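Local structure of lactate dehydrogenase, adjacent gene encodes predicted malate dehydrogenase (Cryptosporidium parvum, 4ND2) at residues N65-I70 with D102-G107; G24-A29 with M243-L248. The protein probably catalyses the NAD-dependent interconversion of (S)-lactate and pyruvate, and is captured here with pyruvate and an acetylpyridine analogue of the cofactor. All blocks are in the same frame, centred on the assembly; numbering follows the deposited sequence.

Contact 1. Residues N65-I70 with D102-G107; sequences NDYADI and DSVAEG
Tyr67 and Gly107 bring the two backbones to their nearest approach, with CA atoms 5.7 Å apart where the short 3-10 turn 67-70 meets one side of helix 94-111. How a glycine in a helix admits an aromatic ring is well illustrated here. The Tyr67 ring lays one face over Gly107, whose CA stands 4.0 Å from the ring centroid and 15° off the ring normal, a CH-pi contact displaced toward the rim at CG and CD2. Gly107 has no side chain, so its CA itself meets the ring face. One helical turn earlier, the phenol end passes Val104, the two side chains crossing at about a right angle. Tyr67 OH is 3.4 Å from Val104 CA and equally close to Val104 CG2, the methyl that stands beside the backbone N because CG1 takes the position anti to it (chi1 177°). This is packing of a hydroxyl on aliphatic carbon, without a polar bond between the segments. Ile70 adds a looser touch, its CD1 lying 4.4 Å from Gly107 O. The turn itself is stabilised at its start by an Asx turn, in which Ala68 N donates to Asp66 OD2 over 3.0 Å, reaching the oxygen from above the carboxylate plane. Tyr67 also stacks on Phe34 and lies about 5 Å from the bound cofactor analogue, measured from its side chain. The contact thus joins the connection between strands 61-64 and 75-78 to helix 94-111 within the Rossmann domain; Tyr67, Ile70 and Val104 all rest on Ile10 of strand 6-10, while Ala105 packs against helix 124-135.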
loop_
_atom_site.group_PDB
_atom_site.type_symbol
_atom_site.label_atom_id
_atom_site.label_comp_id
_atom_site.label_asym_id
_atom_site.label_seq_id
_atom_site.Cartn_x
_atom_site.Cartn_y
_atom_site.Cartn_z
ATOM N N ASN A 65 18.116 11.025 23.414
ATOM C CA ASN A 65 18.887 12.266 23.467
ATOM C C ASN A 65 20.381 11.995 23.310
ATOM O O ASN A 65 21.209 12.839 23.643
ATOM C CB ASN A 65 18.612 13.015 24.778
ATOM C CG ASN A 65 19.103 12.266 26.008
ATOM O OD1 ASN A 65 19.563 11.128 25.925
ATOM N ND2 ASN A 65 18.999 12.908 27.162
ATOM N N ASP A 66 20.712 10.816 22.786
ATOM C CA ASP A 66 22.088 10.334 22.724
ATOM C C ASP A 66 22.475 10.038 21.275
ATOM O O ASP A 66 21.885 9.163 20.637
ATOM C CB ASP A 66 22.210 9.069 23.580
ATOM C CG ASP A 66 23.639 8.588 23.735
ATOM O OD1 ASP A 66 23.853 7.660 24.542
ATOM O OD2 ASP A 66 24.545 9.117 23.061
ATOM N N TYR A 67 23.475 10.755 20.766
ATOM C CA TYR A 67 23.918 10.575 19.377
ATOM C C TYR A 67 24.467 9.178 19.085
ATOM O O TYR A 67 24.484 8.751 17.933
ATOM C CB TYR A 67 24.948 11.640 18.975
ATOM C CG TYR A 67 24.327 12.907 18.429
ATOM C CD1 TYR A 67 24.470 14.124 19.089
ATOM C CD2 TYR A 67 23.586 12.883 17.248
ATOM C CE1 TYR A 67 23.897 15.282 18.585
ATOM C CE2 TYR A 67 23.009 14.033 16.738
ATOM C CZ TYR A 67 23.167 15.229 17.408
ATOM O OH TYR A 67 22.591 16.370 16.898
ATOM N N ALA A 68 24.910 8.466 20.118
ATOM C CA ALA A 68 25.339 7.077 19.952
ATOM C C ALA A 68 24.230 6.205 19.352
ATOM O O ALA A 68 24.514 5.244 18.637
ATOM C CB ALA A 68 25.809 6.501 21.281
ATOM N N ASP A 69 22.976 6.552 19.634
ATOM C CA ASP A 69 21.825 5.800 19.126
ATOM C C ASP A 69 21.536 5.998 17.630
ATOM O O ASP A 69 20.725 5.262 17.070
ATOM C CB ASP A 69 20.564 6.121 19.944
ATOM C CG ASP A 69 20.607 5.538 21.349
ATOM O OD1 ASP A 69 21.290 4.513 21.554
ATOM O OD2 ASP A 69 19.943 6.099 22.250
ATOM N N ILE A 70 22.174 6.972 16.980
ATOM C CA ILE A 70 22.023 7.126 15.523
ATOM C C ILE A 70 23.120 6.384 14.752
ATOM O O ILE A 70 23.198 6.484 13.529
ATOM C CB ILE A 70 21.935 8.609 15.073
ATOM C CG1 ILE A 70 23.306 9.295 15.048
ATOM C CG2 ILE A 70 20.967 9.376 15.965
ATOM C CD1 ILE A 70 23.319 10.585 14.254
ATOM N N ASP A 102 26.098 22.855 13.483
ATOM C CA ASP A 102 27.478 22.573 13.903
ATOM C C ASP A 102 27.504 21.365 14.833
ATOM O O ASP A 102 28.320 20.460 14.663
ATOM C CB ASP A 102 28.104 23.769 14.635
ATOM C CG ASP A 102 28.304 24.975 13.741
ATOM O OD1 ASP A 102 28.317 26.103 14.275
ATOM O OD2 ASP A 102 28.450 24.808 12.513
ATOM N N SER A 103 26.606 21.364 15.814
ATOM C CA SER A 103 26.503 20.265 16.773
ATOM C C SER A 103 26.022 18.976 16.102
ATOM O O SER A 103 26.578 17.905 16.341
ATOM C CB SER A 103 25.564 20.650 17.922
ATOM O OG SER A 103 25.494 19.625 18.895
ATOM N N VAL A 104 25.003 19.083 15.251
ATOM C CA VAL A 104 24.484 17.913 14.532
ATOM C C VAL A 104 25.572 17.286 13.660
ATOM O O VAL A 104 25.688 16.062 13.586
ATOM C CB VAL A 104 23.252 18.258 13.660
ATOM C CG1 VAL A 104 22.788 17.039 12.871
ATOM C CG2 VAL A 104 22.108 18.779 14.519
ATOM N N ALA A 105 26.369 18.130 13.011
ATOM C CA ALA A 105 27.463 17.669 12.155
ATOM C C ALA A 105 28.489 16.837 12.921
ATOM O O ALA A 105 29.014 15.861 12.387
ATOM C CB ALA A 105 28.144 18.852 11.490
ATOM N N GLU A 106 28.771 17.221 14.165
ATOM C CA GLU A 106 29.700 16.464 15.004
ATOM C C GLU A 106 29.137 15.091 15.365
ATOM O O GLU A 106 29.873 14.107 15.391
ATOM C CB GLU A 106 30.059 17.246 16.276
ATOM C CG GLU A 106 30.855 18.522 16.022
ATOM C CD GLU A 106 32.151 18.285 15.262
ATOM O OE1 GLU A 106 32.798 17.237 15.475
ATOM O OE2 GLU A 106 32.529 19.155 14.449
ATOM N N GLY A 107 27.836 15.026 15.639
ATOM C CA GLY A 107 27.173 13.753 15.915
ATOM C C GLY A 107 27.208 12.805 14.727
ATOM O O GLY A 107 27.573 11.636 14.867
#

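Contact 2. Residues G24-A29 with M243-L248; sequences GKDNLA and MAEAYL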
loop_
_atom_site.group_PDB
_atom_site.type_symbol
_atom_site.label_atom_id
_atom_site.label_comp_id
_atom_site.label_asym_id
_atom_site.label_seq_id
_atom_site.Cartn_x
_atom_site.Cartn_y
_atom_site.Cartn_z
ATOM N N GLY A 24 7.286 4.725 9.758
ATOM C CA GLY A 24 6.776 3.561 10.474
ATOM C C GLY A 24 5.577 2.934 9.786
ATOM O O GLY A 24 5.534 1.721 9.591
ATOM N N LYS A 25 4.608 3.766 9.411
ATOM C CA LYS A 25 3.413 3.293 8.707
ATOM C C LYS A 25 3.768 2.509 7.441
ATOM O O LYS A 25 3.205 1.446 7.193
ATOM C CB LYS A 25 2.498 4.466 8.354
ATOM C CG LYS A 25 1.238 4.071 7.596
ATOM C CD LYS A 25 0.379 5.279 7.269
ATOM C CE LYS A 25 -0.973 4.869 6.704
ATOM N NZ LYS A 25 -0.851 3.940 5.550
ATOM N N ASP A 26 4.702 3.035 6.652
ATOM C CA ASP A 26 5.113 2.393 5.395
ATOM C C ASP A 26 6.069 1.214 5.603
ATOM O O ASP A 26 6.389 0.506 4.649
ATOM C CB ASP A 26 5.791 3.410 4.470
ATOM C CG ASP A 26 4.860 4.533 4.035
ATOM O OD1 ASP A 26 3.624 4.363 4.087
ATOM O OD2 ASP A 26 5.372 5.596 3.633
ATOM N N ASN A 27 6.533 1.014 6.839
ATOM C CA ASN A 27 7.578 0.032 7.135
ATOM C C ASN A 27 8.811 0.232 6.243
ATOM O O ASN A 27 9.431 -0.730 5.788
ATOM C CB ASN A 27 7.035 -1.399 7.017
ATOM C CG ASN A 27 7.980 -2.442 7.604
ATOM O OD1 ASN A 27 8.695 -2.188 8.574
ATOM N ND2 ASN A 27 7.980 -3.623 7.018
ATOM N N LEU A 28 9.155 1.495 6.001
ATOM C CA LEU A 28 10.321 1.848 5.188
ATOM C C LEU A 28 11.624 1.561 5.935
ATOM O O LEU A 28 12.614 1.136 5.337
ATOM C CB LEU A 28 10.257 3.328 4.802
ATOM C CG LEU A 28 11.407 3.909 3.978
ATOM C CD1 LEU A 28 11.494 3.234 2.618
ATOM C CD2 LEU A 28 11.231 5.413 3.828
ATOM N N ALA A 29 11.621 1.813 7.241
ATOM C CA ALA A 29 12.806 1.624 8.070
ATOM C C ALA A 29 12.442 1.680 9.548
ATOM O O ALA A 29 11.312 2.021 9.911
ATOM C CB ALA A 29 13.840 2.698 7.754
ATOM N N MET A 243 12.073 11.475 -0.424
ATOM C CA MET A 243 13.513 11.548 -0.680
ATOM C C MET A 243 14.264 10.379 -0.040
ATOM O O MET A 243 15.169 9.813 -0.652
ATOM C CB MET A 243 14.081 12.881 -0.184
ATOM C CG MET A 243 13.561 14.080 -0.960
ATOM S SD MET A 243 14.144 15.665 -0.331
ATOM C CE MET A 243 15.892 15.556 -0.692
ATOM N N ALA A 244 13.880 10.020 1.184
ATOM C CA ALA A 244 14.463 8.867 1.873
ATOM C C ALA A 244 14.173 7.563 1.127
ATOM O O ALA A 244 15.057 6.710 1.007
ATOM C CB ALA A 244 13.949 8.783 3.305
ATOM N N GLU A 245 12.939 7.420 0.638
ATOM C CA GLU A 245 12.536 6.274 -0.190
ATOM C C GLU A 245 13.417 6.109 -1.428
ATOM O O GLU A 245 13.833 4.998 -1.759
ATOM C CB GLU A 245 11.097 6.437 -0.680
ATOM C CG GLU A 245 10.003 6.204 0.344
ATOM C CD GLU A 245 8.627 6.530 -0.215
ATOM O OE1 GLU A 245 8.491 6.609 -1.455
ATOM O OE2 GLU A 245 7.681 6.712 0.578
ATOM N N ALA A 246 13.659 7.218 -2.124
ATOM C CA ALA A 246 14.466 7.211 -3.343
ATOM C C ALA A 246 15.865 6.661 -3.086
ATOM O O ALA A 246 16.391 5.890 -3.890
ATOM C CB ALA A 246 14.551 8.611 -3.929
ATOM N N TYR A 247 16.457 7.055 -1.961
ATOM C CA TYR A 247 17.776 6.573 -1.572
ATOM C C TYR A 247 17.735 5.099 -1.168
ATOM O O TYR A 247 18.488 4.287 -1.701
ATOM C CB TYR A 247 18.345 7.417 -0.423
ATOM C CG TYR A 247 19.719 6.974 0.023
ATOM C CD1 TYR A 247 20.855 7.342 -0.692
ATOM C CD2 TYR A 247 19.885 6.179 1.154
ATOM C CE1 TYR A 247 22.116 6.930 -0.298
ATOM C CE2 TYR A 247 21.145 5.766 1.560
ATOM C CZ TYR A 247 22.255 6.142 0.830
ATOM O OH TYR A 247 23.506 5.737 1.231
ATOM N N LEU A 248 16.854 4.765 -0.229
ATOM C CA LEU A 248 16.806 3.419 0.348
ATOM C C LEU A 248 16.413 2.339 -0.659
ATOM O O LEU A 248 16.872 1.205 -0.555
ATOM C CB LEU A 248 15.853 3.380 1.550
ATOM C CG LEU A 248 16.317 4.155 2.790
ATOM C CD1 LEU A 248 15.185 4.299 3.799
ATOM C CD2 LEU A 248 17.516 3.478 3.431
HETATM O O HOH W 1 7.907 5.065 2.777
HETATM O O HOH W 2 5.159 7.734 1.734
#
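Leu28, just past the end of helix 14-26, packs against Glu245 and Leu248 of helix 234-248. From CB, which points toward the helix, the chain runs to CG, set anti to the backbone N (chi1 178°), and CG comes 3.8 Å from Leu248 CD1. Both methyls of Leu28 touch Glu245 CG and Leu248 CD1. The CD1 methyl of Leu28 lies 4.0 Å from Glu245 CG and is as far from Leu248 CD1. The CD2 methyl packs more closely on Glu245 CG, at 3.8 Å, and also reaches Ala244 CB more loosely at 4.4 Å. The Leu28 and Glu245 side chains cross at about a right angle, and Ala29 CB adds a marginal touch on Leu248 CD1. Helix 14-26 ends just before Leu28 in a Schellman motif, with Asn27 at positive phi. Beyond its CG, Glu245 extends toward Asp26, and their carboxylates, with planes 68° apart, place Asp26 OD2 4.0 Å from Glu245 OE2. Two waters bridge this like-charged pair, each donating to both oxygens; the shorter bonds, of one water, are 2.7 Å to Asp26 OD2 and 2.8 Å to Glu245 OE2. The other oxygens have cationic partners: Asp26 OD1 pairs with Lys25 NZ of the second subunit, and Glu245 OE1 with Lys251 and Lys242. Leu28 and Leu248 both also rest on Ile7 of strand 6-10. The chemistry is thus divided, with an apolar seam joining the nucleotide-binding and C-terminal domains and, at its margin, two acids whose repulsion is probably eased by shared water donors and by the nearby lysines.

Overall arrangement
The two contacts share strand 6-10 but meet it at alternating residues, contact 1 at Ala8 and Ile10 and contact 2 at Ile7, so they probably lie on opposite faces of the parallel Rossmann sheet. Their centres are 21 Å apart and their nearest atoms about 12 Å, so they do not touch. Along the chain, both segments of contact 1 fall between the two segments of contact 2: 24-29 comes first, then 65-70 and 102-107, and 243-248 last. Contact 1 stays within the nucleotide-binding domain and lies near the cofactor analogue, whereas contact 2 spans 213 residues to join that domain to the C-terminal one and, through Asp26, borders a neighbouring subunit.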